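Local atomic coordinates of ATP-dependent RNA helicase HrpB (Escherichia coli, PDB entry 6EUD), a protein that hydrolyses ATP to ADP and phosphate as a DExH-box NTPase of the DEAH/RHA helicase group and binds single-stranded RNA. Residues T305-I311 against L540-A545; L211-S215 against M268-V272; E649-P653 against M698-L702; K586-R590 against V600-A604. Residues are numbered along the deposited sequence.

How the interactions relate
Along the chain the order is interaction 2, interaction 1, interaction 4 and interaction 3. Interactions 2 and 1 both reach the same seven-stranded sheet of the second helicase domain. Their centres are 38 Å apart. Interaction 2 lies within that domain, whereas interaction 1 joins its strand 307-314 to a different sheet, which contains strand 534-542. Interaction 4 pairs two strands of the three-stranded connector sheet, 36 Å from interaction 1 between centres. Interaction 3 lies in the C-terminal part, its centre about 41 Å from that of interaction 4 and about 73 Å from that of interaction 2. None of the four touch. Together they mark an extended protein in which separate modules follow the helicase core.

Interaction 1 of 4, residues T305-I311 against L540-A545; sequences TGLTRLI and LLQGSA
This contact sets a beta hairpin of the second helicase domain, strands 287-302 and 307-314, across the sheet containing strand 534-542, probably the OB-fold known in DEAH/RHA helicases. The strands do not pair. Strand axes 307-311 and 540-542 cross at -50°, 6.3 Å apart at closest. Arg309 and Gln542 have the nearest CA atoms, at 5.6 Å. Thr305 and Gly306 belong to the hairpin turn, and Gly306 takes a positive phi of 65°. Thr305, in the p rotamer, makes an ST turn: Leu307 N donates to Thr305 OG1 at 3.1 Å.

Three residues bury the most surface. Gln542 extends (chi1 t, chi2 t) toward the turn and accepts a hydrogen bond from Thr305 OG1 at its OE1, 2.7 Å. Its NE2 bonds to Ser544 O at 3.3 Å and also to Asp302 of the hairpin. Arg309 also faces the other segment, with chi1 p and chi2 and chi3 t, but its guanidinium reaches Ser544 and Ala545 rather than the turn. Its CB lies 3.5 Å from Gln542 O. One face of its guanidinium is covered by the poorly ordered backbone of Ser544 and Ala545. Leu307 (m, t) fills the other end. Met519 and Ala549 also touch it. Its CB is 3.1 Å from Gln542 OE1, and Leu307 CD1 meets Leu540 CB at 3.7 Å.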
loop_
_atom_site.group_PDB
_atom_site.type_symbol
_atom_site.label_atom_id
_atom_site.label_comp_id
_atom_site.label_asym_id
_atom_site.label_seq_id
_atom_site.Cartn_x
_atom_site.Cartn_y
_atom_site.Cartn_z
ATOM N N THR A 305 8.936 0.273 -5.319
ATOM C CA THR A 305 10.073 1.171 -5.159
ATOM C C THR A 305 10.346 1.517 -3.694
ATOM O O THR A 305 11.406 2.031 -3.366
ATOM C CB THR A 305 9.866 2.486 -5.938
ATOM O OG1 THR A 305 8.749 3.203 -5.397
ATOM C CG2 THR A 305 9.616 2.206 -7.412
ATOM N N GLY A 306 9.384 1.237 -2.821
ATOM C CA GLY A 306 9.427 1.717 -1.453
ATOM C C GLY A 306 9.340 3.225 -1.338
ATOM O O GLY A 306 9.631 3.772 -0.281
ATOM N N LEU A 307 8.942 3.909 -2.415
ATOM C CA LEU A 307 8.868 5.367 -2.376
ATOM C C LEU A 307 7.432 5.853 -2.251
ATOM O O LEU A 307 6.487 5.199 -2.695
ATOM C CB LEU A 307 9.530 5.990 -3.608
ATOM C CG LEU A 307 11.035 5.736 -3.726
ATOM C CD1 LEU A 307 11.601 6.487 -4.930
ATOM C CD2 LEU A 307 11.794 6.115 -2.428
ATOM N N THR A 308 7.278 6.993 -1.596
ATOM C CA THR A 308 6.000 7.662 -1.558
ATOM C C THR A 308 6.050 8.860 -2.502
ATOM O O THR A 308 6.978 9.673 -2.444
ATOM C CB THR A 308 5.640 8.112 -0.133
ATOM O OG1 THR A 308 5.652 6.970 0.734
ATOM C CG2 THR A 308 4.234 8.769 -0.102
ATOM N N ARG A 309 5.066 8.948 -3.389
ATOM C CA ARG A 309 4.972 10.070 -4.329
ATOM C C ARG A 309 3.691 10.862 -4.117
ATOM O O ARG A 309 2.745 10.368 -3.500
ATOM C CB ARG A 309 5.053 9.559 -5.766
ATOM C CG ARG A 309 4.245 8.304 -5.984
ATOM C CD ARG A 309 4.290 7.878 -7.423
ATOM N NE ARG A 309 3.665 6.577 -7.622
ATOM C CZ ARG A 309 2.716 6.347 -8.523
ATOM N NH1 ARG A 309 2.294 7.335 -9.296
ATOM N NH2 ARG A 309 2.191 5.135 -8.654
ATOM N N LEU A 310 3.697 12.109 -4.583
ATOM C CA LEU A 310 2.481 12.901 -4.717
ATOM C C LEU A 310 1.890 12.663 -6.090
ATOM O O LEU A 310 2.498 13.030 -7.088
ATOM C CB LEU A 310 2.752 14.390 -4.529
ATOM C CG LEU A 310 2.956 14.826 -3.088
ATOM C CD1 LEU A 310 3.038 16.342 -2.994
ATOM C CD2 LEU A 310 1.841 14.287 -2.204
ATOM N N ILE A 311 0.723 12.026 -6.146
ATOM C CA ILE A 311 -0.024 11.934 -7.398
ATOM C C ILE A 311 -1.252 12.862 -7.394
ATOM O O ILE A 311 -1.713 13.340 -6.349
ATOM C CB ILE A 311 -0.479 10.497 -7.695
ATOM C CG1 ILE A 311 -1.653 10.097 -6.801
ATOM C CG2 ILE A 311 0.675 9.535 -7.536
ATOM C CD1 ILE A 311 -2.337 8.809 -7.242
ATOM N N LEU A 540 14.197 10.784 -2.250
ATOM C CA LEU A 540 13.874 10.594 -3.662
ATOM C C LEU A 540 12.464 11.028 -4.022
ATOM O O LEU A 540 11.496 10.626 -3.362
ATOM C CB LEU A 540 14.031 9.124 -4.046
ATOM C CG LEU A 540 15.418 8.522 -3.940
ATOM C CD1 LEU A 540 15.335 7.040 -3.639
ATOM C CD2 LEU A 540 16.154 8.776 -5.235
ATOM N N LEU A 541 12.347 11.798 -5.102
ATOM C CA LEU A 541 11.043 12.216 -5.614
ATOM C C LEU A 541 10.657 11.448 -6.879
ATOM O O LEU A 541 11.140 11.740 -7.973
ATOM C CB LEU A 541 11.034 13.724 -5.889
ATOM C CG LEU A 541 9.720 14.275 -6.459
ATOM C CD1 LEU A 541 8.517 13.879 -5.588
ATOM C CD2 LEU A 541 9.798 15.793 -6.618
ATOM N N GLN A 542 9.780 10.469 -6.717
ATOM C CA GLN A 542 9.309 9.639 -7.822
ATOM C C GLN A 542 8.320 10.411 -8.677
ATOM O O GLN A 542 7.290 10.852 -8.170
ATOM C CB GLN A 542 8.665 8.364 -7.277
ATOM C CG GLN A 542 8.332 7.318 -8.301
ATOM C CD GLN A 542 8.030 5.968 -7.663
ATOM O OE1 GLN A 542 8.472 5.678 -6.549
ATOM N NE2 GLN A 542 7.267 5.140 -8.366
ATOM N N GLY A 543 8.651 10.581 -9.962
ATOM C CA GLY A 543 7.795 11.274 -10.916
ATOM C C GLY A 543 6.366 10.762 -10.893
ATOM O O GLY A 543 5.435 11.505 -10.586
ATOM N N SER A 544 6.200 9.487 -11.224
ATOM C CA SER A 544 4.962 8.778 -10.935
ATOM C C SER A 544 5.193 7.284 -11.152
ATOM O O SER A 544 6.323 6.815 -11.029
ATOM C CB SER A 544 3.805 9.287 -11.800
ATOM O OG SER A 544 2.564 9.127 -11.130
ATOM N N ALA A 545 4.126 6.564 -11.505
ATOM C CA ALA A 545 4.097 5.095 -11.574
ATOM C C ALA A 545 5.337 4.443 -12.184
ATOM O O ALA A 545 5.679 3.316 -11.836
ATOM C CB ALA A 545 2.861 4.649 -12.344
#

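Interaction 2 of 4, residues L211-S215 against M268-V272; sequences LRQES and MRKVV
One arginine ties the end of a helix to a strand in the second RecA-like domain of the helicase core. Residues 211-213 are the last of helix 199-213, and Glu214 leaves helical geometry with phi/psi of -124/152°. Residues 269-272 are extended. The backbones stay apart: CA to CA, Leu211 and Val271 are 9.0 Å from each other, Ser215 and Arg269 8.8 Å.

Arg269 spans this gap with chi1 p, chi2 t and chi3 m. Its NH1 donates to Leu211 O at 2.7 Å and its NH2 to Glu214 O at 2.8 Å. NH2 also bonds to Gly216 O, so one side chain satisfies carbonyls of the last helical turn and of the residues after it. The carboxylate of Glu214 instead forms a salt bridge with Arg189.

Leu211 (m, t) lays CD2 over the guanidinium face, 3.7 Å from Arg269 NH2. Its CD1 meets Val271 CG2 at 3.7 Å. Strand 269-274 runs parallel between strands 217-221 and 243-248, and Leu211 and Val271 both rest on Leu218 of the first.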
loop_
_atom_site.group_PDB
_atom_site.type_symbol
_atom_site.label_atom_id
_atom_site.label_comp_id
_atom_site.label_asym_id
_atom_site.label_seq_id
_atom_site.Cartn_x
_atom_site.Cartn_y
_atom_site.Cartn_z
ATOM N N LEU A 211 -18.289 33.939 -13.318
ATOM C CA LEU A 211 -18.354 35.279 -12.768
ATOM C C LEU A 211 -19.220 36.168 -13.642
ATOM O O LEU A 211 -19.880 37.081 -13.165
ATOM C CB LEU A 211 -16.947 35.872 -12.644
ATOM C CG LEU A 211 -16.032 35.174 -11.633
ATOM C CD1 LEU A 211 -14.616 35.742 -11.678
ATOM C CD2 LEU A 211 -16.612 35.300 -10.247
ATOM N N ARG A 212 -19.208 35.896 -14.938
ATOM C CA ARG A 212 -19.933 36.726 -15.884
ATOM C C ARG A 212 -21.426 36.433 -15.845
ATOM O O ARG A 212 -22.233 37.323 -16.022
ATOM C CB ARG A 212 -19.400 36.515 -17.296
ATOM C CG ARG A 212 -19.925 37.524 -18.329
ATOM C CD ARG A 212 -19.564 37.117 -19.761
ATOM N NE ARG A 212 -20.288 35.918 -20.180
ATOM C CZ ARG A 212 -21.540 35.917 -20.640
ATOM N NH1 ARG A 212 -22.219 37.058 -20.750
ATOM N NH2 ARG A 212 -22.122 34.776 -20.994
ATOM N N GLN A 213 -21.792 35.179 -15.627
ATOM C CA GLN A 213 -23.191 34.808 -15.692
ATOM C C GLN A 213 -23.868 34.844 -14.333
ATOM O O GLN A 213 -25.084 34.987 -14.246
ATOM C CB GLN A 213 -23.348 33.414 -16.303
ATOM C CG GLN A 213 -22.996 33.343 -17.770
ATOM C CD GLN A 213 -23.408 32.022 -18.385
ATOM O OE1 GLN A 213 -24.332 31.363 -17.906
ATOM N NE2 GLN A 213 -22.717 31.621 -19.447
ATOM N N GLU A 214 -23.085 34.708 -13.274
ATOM C CA GLU A 214 -23.671 34.486 -11.964
ATOM C C GLU A 214 -23.203 35.546 -10.986
ATOM O O GLU A 214 -22.134 36.135 -11.126
ATOM C CB GLU A 214 -23.342 33.085 -11.419
ATOM C CG GLU A 214 -23.565 31.921 -12.378
ATOM C CD GLU A 214 -25.009 31.737 -12.773
ATOM O OE1 GLU A 214 -25.905 32.260 -12.071
ATOM O OE2 GLU A 214 -25.241 31.052 -13.792
ATOM N N SER A 215 -24.051 35.794 -10.004
ATOM C CA SER A 215 -23.799 36.780 -8.971
ATOM C C SER A 215 -23.106 36.132 -7.773
ATOM O O SER A 215 -23.370 34.975 -7.457
ATOM C CB SER A 215 -25.122 37.430 -8.553
ATOM O OG SER A 215 -25.000 38.048 -7.289
ATOM N N MET A 268 -17.491 44.988 -4.117
ATOM C CA MET A 268 -16.662 44.032 -4.829
ATOM C C MET A 268 -17.008 42.576 -4.503
ATOM O O MET A 268 -17.748 42.285 -3.571
ATOM C CB MET A 268 -15.191 44.313 -4.527
ATOM C CG MET A 268 -14.724 45.693 -5.015
ATOM S SD MET A 268 -12.941 45.817 -4.916
ATOM C CE MET A 268 -12.685 45.360 -3.206
ATOM N N ARG A 269 -16.483 41.670 -5.311
ATOM C CA ARG A 269 -16.670 40.240 -5.122
ATOM C C ARG A 269 -15.299 39.595 -5.102
ATOM O O ARG A 269 -14.367 40.135 -5.681
ATOM C CB ARG A 269 -17.536 39.654 -6.243
ATOM C CG ARG A 269 -16.931 39.817 -7.639
ATOM C CD ARG A 269 -17.962 39.679 -8.745
ATOM N NE ARG A 269 -18.686 38.420 -8.668
ATOM C CZ ARG A 269 -19.303 37.861 -9.699
ATOM N NH1 ARG A 269 -19.268 38.456 -10.884
ATOM N NH2 ARG A 269 -19.950 36.707 -9.554
ATOM N N LYS A 270 -15.164 38.445 -4.454
ATOM C CA LYS A 270 -13.867 37.776 -4.392
ATOM C C LYS A 270 -13.866 36.382 -5.009
ATOM O O LYS A 270 -14.860 35.655 -4.963
ATOM C CB LYS A 270 -13.384 37.691 -2.938
ATOM C CG LYS A 270 -14.233 36.782 -2.075
ATOM C CD LYS A 270 -13.747 36.701 -0.628
ATOM C CE LYS A 270 -14.636 35.730 0.137
ATOM N NZ LYS A 270 -14.276 35.582 1.554
ATOM N N VAL A 271 -12.731 36.025 -5.600
ATOM C CA VAL A 271 -12.453 34.657 -5.975
ATOM C C VAL A 271 -11.416 34.096 -5.019
ATOM O O VAL A 271 -10.292 34.579 -4.968
ATOM C CB VAL A 271 -11.933 34.542 -7.412
ATOM C CG1 VAL A 271 -11.560 33.082 -7.725
ATOM C CG2 VAL A 271 -12.972 35.078 -8.396
ATOM N N VAL A 272 -11.797 33.083 -4.259
ATOM C CA VAL A 272 -10.869 32.453 -3.349
ATOM C C VAL A 272 -10.335 31.201 -4.008
ATOM O O VAL A 272 -11.089 30.302 -4.371
ATOM C CB VAL A 272 -11.522 32.119 -1.994
ATOM C CG1 VAL A 272 -10.540 31.439 -1.094
ATOM C CG2 VAL A 272 -12.009 33.377 -1.330
#

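Interaction 3 of 4, residues E649-P653 against M698-L702; sequences EYDWP and MQQRL
Met-aromatic contacts and an arginine-tyrosine stack fit the loop between helices 631-646 and 657-662 against helix 696-705. Residues 649-653 are irregular. Asp651 is the centre of an inverse gamma turn, with a weak Trp652 N to Tyr650 O bond of 3.2 Å. The turn leaves the Tyr650 and Trp652 rings, both chi1 m, with a hollow between them.

Met698 (m, m, m) is the bump that fills it. Its CE sits over the six-membered ring of Trp652, 3.4 Å from the centroid, and 3.8 Å from Tyr650 CB. Met698 SD lies 4.8 Å from that Trp652 centroid.

One helical turn on, Arg701 (t, t, m) covers a face of Tyr650. Its guanidinium lies flat on the ring, centres 4.3 Å apart and planes at 18°. Tyr650 OH bonds to Gln748, and Trp652 NE1 to Leu647 O. Leu702 flanks the indole, its CD1 3.9 Å from Trp652 CZ3. Arg701 CD stands 3.6 Å above the Tyr650 centroid.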
loop_
_atom_site.group_PDB
_atom_site.type_symbol
_atom_site.label_atom_id
_atom_site.label_comp_id
_atom_site.label_asym_id
_atom_site.label_seq_id
_atom_site.Cartn_x
_atom_site.Cartn_y
_atom_site.Cartn_z
ATOM N N GLU A 649 -9.161 -29.719 -2.049
ATOM C CA GLU A 649 -9.110 -29.848 -0.592
ATOM C C GLU A 649 -7.736 -30.340 -0.122
ATOM O O GLU A 649 -7.456 -30.327 1.067
ATOM C CB GLU A 649 -10.213 -30.776 -0.065
ATOM C CG GLU A 649 -10.141 -32.186 -0.571
ATOM C CD GLU A 649 -10.993 -32.407 -1.817
ATOM O OE1 GLU A 649 -11.783 -33.375 -1.823
ATOM O OE2 GLU A 649 -10.860 -31.633 -2.786
ATOM N N TYR A 650 -6.872 -30.758 -1.045
ATOM C CA TYR A 650 -5.526 -31.192 -0.655
ATOM C C TYR A 650 -4.471 -30.158 -1.032
ATOM O O TYR A 650 -4.723 -29.277 -1.861
ATOM C CB TYR A 650 -5.185 -32.533 -1.296
ATOM C CG TYR A 650 -6.233 -33.570 -1.034
ATOM C CD1 TYR A 650 -6.365 -34.144 0.218
ATOM C CD2 TYR A 650 -7.111 -33.965 -2.036
ATOM C CE1 TYR A 650 -7.319 -35.091 0.455
ATOM C CE2 TYR A 650 -8.061 -34.905 -1.805
ATOM C CZ TYR A 650 -8.169 -35.471 -0.561
ATOM O OH TYR A 650 -9.148 -36.416 -0.322
ATOM N N ASP A 651 -3.294 -30.267 -0.427
ATOM C CA ASP A 651 -2.247 -29.284 -0.665
ATOM C C ASP A 651 -1.310 -29.704 -1.784
ATOM O O ASP A 651 -0.204 -30.175 -1.537
ATOM C CB ASP A 651 -1.458 -29.026 0.615
ATOM C CG ASP A 651 -2.276 -28.299 1.661
ATOM O OD1 ASP A 651 -2.972 -27.324 1.297
ATOM O OD2 ASP A 651 -2.235 -28.711 2.841
ATOM N N TRP A 652 -1.751 -29.514 -3.022
ATOM C CA TRP A 652 -0.924 -29.856 -4.167
ATOM C C TRP A 652 0.095 -28.742 -4.391
ATOM O O TRP A 652 -0.223 -27.566 -4.223
ATOM C CB TRP A 652 -1.783 -30.093 -5.427
ATOM C CG TRP A 652 -2.910 -31.047 -5.187
ATOM C CD1 TRP A 652 -4.198 -30.723 -4.879
ATOM C CD2 TRP A 652 -2.847 -32.488 -5.178
ATOM N NE1 TRP A 652 -4.939 -31.861 -4.688
ATOM C CE2 TRP A 652 -4.138 -32.954 -4.867
ATOM C CE3 TRP A 652 -1.826 -33.417 -5.401
ATOM C CZ2 TRP A 652 -4.441 -34.313 -4.783
ATOM C CZ3 TRP A 652 -2.125 -34.758 -5.316
ATOM C CH2 TRP A 652 -3.425 -35.198 -5.010
ATOM N N PRO A 653 1.330 -29.110 -4.749
ATOM C CA PRO A 653 2.376 -28.133 -5.069
ATOM C C PRO A 653 2.100 -27.359 -6.346
ATOM O O PRO A 653 1.597 -27.905 -7.320
ATOM C CB PRO A 653 3.633 -29.000 -5.226
ATOM C CG PRO A 653 3.122 -30.323 -5.580
ATOM C CD PRO A 653 1.852 -30.481 -4.783
ATOM N N MET A 698 0.220 -38.497 -0.595
ATOM C CA MET A 698 -0.221 -37.740 -1.752
ATOM C C MET A 698 0.204 -38.408 -3.064
ATOM O O MET A 698 -0.487 -38.290 -4.080
ATOM C CB MET A 698 0.337 -36.321 -1.661
ATOM C CG MET A 698 -0.167 -35.568 -0.441
ATOM S SD MET A 698 -1.910 -35.146 -0.642
ATOM C CE MET A 698 -1.729 -33.967 -1.974
ATOM N N GLN A 699 1.339 -39.101 -3.040
ATOM C CA GLN A 699 1.779 -39.849 -4.209
ATOM C C GLN A 699 0.765 -40.956 -4.503
ATOM O O GLN A 699 0.388 -41.167 -5.661
ATOM C CB GLN A 699 3.177 -40.431 -3.995
ATOM C CG GLN A 699 4.288 -39.385 -3.966
ATOM C CD GLN A 699 5.647 -39.974 -3.623
ATOM O OE1 GLN A 699 5.771 -41.174 -3.355
ATOM N NE2 GLN A 699 6.673 -39.131 -3.620
ATOM N N GLN A 700 0.334 -41.651 -3.450
ATOM C CA GLN A 700 -0.667 -42.711 -3.573
ATOM C C GLN A 700 -1.991 -42.133 -4.039
ATOM O O GLN A 700 -2.640 -42.698 -4.916
ATOM C CB GLN A 700 -0.876 -43.446 -2.244
ATOM C CG GLN A 700 0.357 -44.112 -1.707
ATOM C CD GLN A 700 0.944 -45.109 -2.674
ATOM O OE1 GLN A 700 2.125 -45.034 -3.011
ATOM N NE2 GLN A 700 0.128 -46.065 -3.118
ATOM N N ARG A 701 -2.380 -41.005 -3.442
ATOM C CA ARG A 701 -3.596 -40.289 -3.835
ATOM C C ARG A 701 -3.559 -39.885 -5.324
ATOM O O ARG A 701 -4.505 -40.146 -6.068
ATOM C CB ARG A 701 -3.799 -39.060 -2.950
ATOM C CG ARG A 701 -5.212 -38.504 -2.960
ATOM C CD ARG A 701 -5.372 -37.375 -1.953
ATOM N NE ARG A 701 -4.907 -37.735 -0.609
ATOM C CZ ARG A 701 -5.631 -38.418 0.279
ATOM N NH1 ARG A 701 -6.852 -38.837 -0.032
ATOM N NH2 ARG A 701 -5.131 -38.694 1.478
ATOM N N LEU A 702 -2.467 -39.270 -5.764
ATOM C CA LEU A 702 -2.354 -38.894 -7.166
ATOM C C LEU A 702 -2.355 -40.131 -8.092
ATOM O O LEU A 702 -3.014 -40.134 -9.140
ATOM C CB LEU A 702 -1.096 -38.062 -7.403
ATOM C CG LEU A 702 -1.056 -37.413 -8.788
ATOM C CD1 LEU A 702 -2.146 -36.342 -8.904
ATOM C CD2 LEU A 702 0.304 -36.826 -9.073
#

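Interaction 4 of 4, residues K586-R590 against V600-A604; sequences KAWRR and VQPLA
This is an antiparallel beta hairpin in the three-stranded connector sheet, formed by strands 584-593 and 596-602. The short axes of 586-590 and 600-602 approach to 4.5 Å, with their directions 134° apart.

Val600 opens the segment opposite Arg590 in a non-hydrogen-bonded pair. Its CG1 lies 3.8 Å from Arg590 CG and 4.3 Å from Trp588 CD1. Gln601 follows in a hydrogen-bonded pair with Arg589. Arg589 N donates to Gln601 O at 2.6 Å, and Gln601 N to Arg589 O at 2.8 Å. The two side chains share a face, Arg589 CB being 3.7 Å from Gln601 CG. Pro602 is set against Trp588 in a non-hydrogen-bonded pair, where proline needs no amide hydrogen; here the side chains diverge.

Leu603 leaves the strand but still donates from N to Ala587 O at 3.2 Å. Its t, p rotamer brings CD1 over one face of the Arg589 guanidinium, which makes salt bridges to Asp574 and Glu610. Leu603 CD1 lies 4.0 Å from Arg589 CB.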
loop_
_atom_site.group_PDB
_atom_site.type_symbol
_atom_site.label_atom_id
_atom_site.label_comp_id
_atom_site.label_asym_id
_atom_site.label_seq_id
_atom_site.Cartn_x
_atom_site.Cartn_y
_atom_site.Cartn_z
ATOM N N LYS A 586 29.175 -20.224 -21.048
ATOM C CA LYS A 586 29.277 -18.980 -20.294
ATOM C C LYS A 586 29.317 -19.293 -18.811
ATOM O O LYS A 586 28.454 -19.990 -18.293
ATOM C CB LYS A 586 28.117 -18.027 -20.613
ATOM C CG LYS A 586 28.197 -17.399 -21.999
ATOM C CD LYS A 586 29.620 -16.935 -22.294
ATOM C CE LYS A 586 29.782 -16.397 -23.701
ATOM N NZ LYS A 586 31.229 -16.293 -24.031
ATOM N N ALA A 587 30.335 -18.775 -18.135
ATOM C CA ALA A 587 30.546 -19.067 -16.723
ATOM C C ALA A 587 31.175 -17.880 -16.035
ATOM O O ALA A 587 32.387 -17.623 -16.154
ATOM C CB ALA A 587 31.414 -20.298 -16.554
ATOM N N TRP A 588 30.348 -17.145 -15.309
ATOM C CA TRP A 588 30.844 -15.961 -14.642
ATOM C C TRP A 588 30.429 -15.930 -13.171
ATOM O O TRP A 588 29.479 -16.611 -12.760
ATOM C CB TRP A 588 30.370 -14.699 -15.394
ATOM C CG TRP A 588 28.883 -14.413 -15.331
ATOM C CD1 TRP A 588 28.246 -13.598 -14.436
ATOM C CD2 TRP A 588 27.861 -14.927 -16.201
ATOM N NE1 TRP A 588 26.894 -13.579 -14.686
ATOM C CE2 TRP A 588 26.629 -14.380 -15.765
ATOM C CE3 TRP A 588 27.863 -15.789 -17.299
ATOM C CZ2 TRP A 588 25.415 -14.677 -16.389
ATOM C CZ3 TRP A 588 26.649 -16.084 -17.919
ATOM C CH2 TRP A 588 25.445 -15.527 -17.460
ATOM N N ARG A 589 31.181 -15.167 -12.381
ATOM C CA ARG A 589 30.796 -14.821 -11.011
ATOM C C ARG A 589 30.446 -13.332 -10.950
ATOM O O ARG A 589 31.229 -12.490 -11.424
ATOM C CB ARG A 589 31.919 -15.158 -10.025
ATOM C CG ARG A 589 31.770 -14.531 -8.649
ATOM C CD ARG A 589 32.641 -15.259 -7.645
ATOM N NE ARG A 589 32.085 -16.570 -7.318
ATOM C CZ ARG A 589 32.717 -17.512 -6.623
ATOM N NH1 ARG A 589 33.947 -17.308 -6.178
ATOM N NH2 ARG A 589 32.118 -18.670 -6.382
ATOM N N ARG A 590 29.268 -13.022 -10.395
ATOM C CA ARG A 590 28.814 -11.642 -10.251
ATOM C C ARG A 590 28.724 -11.223 -8.776
ATOM O O ARG A 590 28.019 -11.852 -7.975
ATOM C CB ARG A 590 27.455 -11.455 -10.939
ATOM C CG ARG A 590 27.008 -9.995 -11.073
ATOM C CD ARG A 590 25.502 -9.844 -11.290
ATOM N NE ARG A 590 24.995 -10.784 -12.287
ATOM C CZ ARG A 590 24.961 -10.561 -13.601
ATOM N NH1 ARG A 590 25.407 -9.417 -14.111
ATOM N NH2 ARG A 590 24.476 -11.494 -14.413
ATOM N N VAL A 600 31.956 -8.338 -12.433
ATOM C CA VAL A 600 31.772 -9.632 -13.067
ATOM C C VAL A 600 33.139 -10.221 -13.373
ATOM O O VAL A 600 34.020 -9.540 -13.893
ATOM C CB VAL A 600 30.923 -9.540 -14.353
ATOM C CG1 VAL A 600 29.453 -9.522 -14.008
ATOM C CG2 VAL A 600 31.283 -8.319 -15.149
ATOM N N GLN A 601 33.318 -11.488 -13.025
ATOM C CA GLN A 601 34.603 -12.144 -13.193
ATOM C C GLN A 601 34.409 -13.555 -13.711
ATOM O O GLN A 601 33.357 -14.150 -13.498
ATOM C CB GLN A 601 35.375 -12.157 -11.866
ATOM C CG GLN A 601 34.583 -12.686 -10.667
ATOM C CD GLN A 601 35.392 -12.677 -9.368
ATOM O OE1 GLN A 601 34.925 -12.191 -8.333
ATOM N NE2 GLN A 601 36.602 -13.224 -9.419
ATOM N N PRO A 602 35.422 -14.091 -14.410
ATOM C CA PRO A 602 35.336 -15.487 -14.851
ATOM C C PRO A 602 35.287 -16.439 -13.664
ATOM O O PRO A 602 35.987 -16.247 -12.670
ATOM C CB PRO A 602 36.611 -15.680 -15.681
ATOM C CG PRO A 602 37.522 -14.581 -15.263
ATOM C CD PRO A 602 36.647 -13.432 -14.900
ATOM N N LEU A 603 34.439 -17.450 -13.766
ATOM C CA LEU A 603 34.269 -18.396 -12.677
ATOM C C LEU A 603 35.531 -19.235 -12.478
ATOM O O LEU A 603 35.914 -20.023 -13.352
ATOM C CB LEU A 603 33.055 -19.295 -12.942
ATOM C CG LEU A 603 32.422 -20.030 -11.758
ATOM C CD1 LEU A 603 31.998 -19.064 -10.670
ATOM C CD2 LEU A 603 31.234 -20.823 -12.226
ATOM N N ALA A 604 36.186 -19.050 -11.331
ATOM C CA ALA A 604 37.306 -19.905 -10.943
ATOM C C ALA A 604 36.792 -21.319 -10.687
ATOM O O ALA A 604 35.587 -21.510 -10.520
ATOM C CB ALA A 604 38.009 -19.355 -9.706
#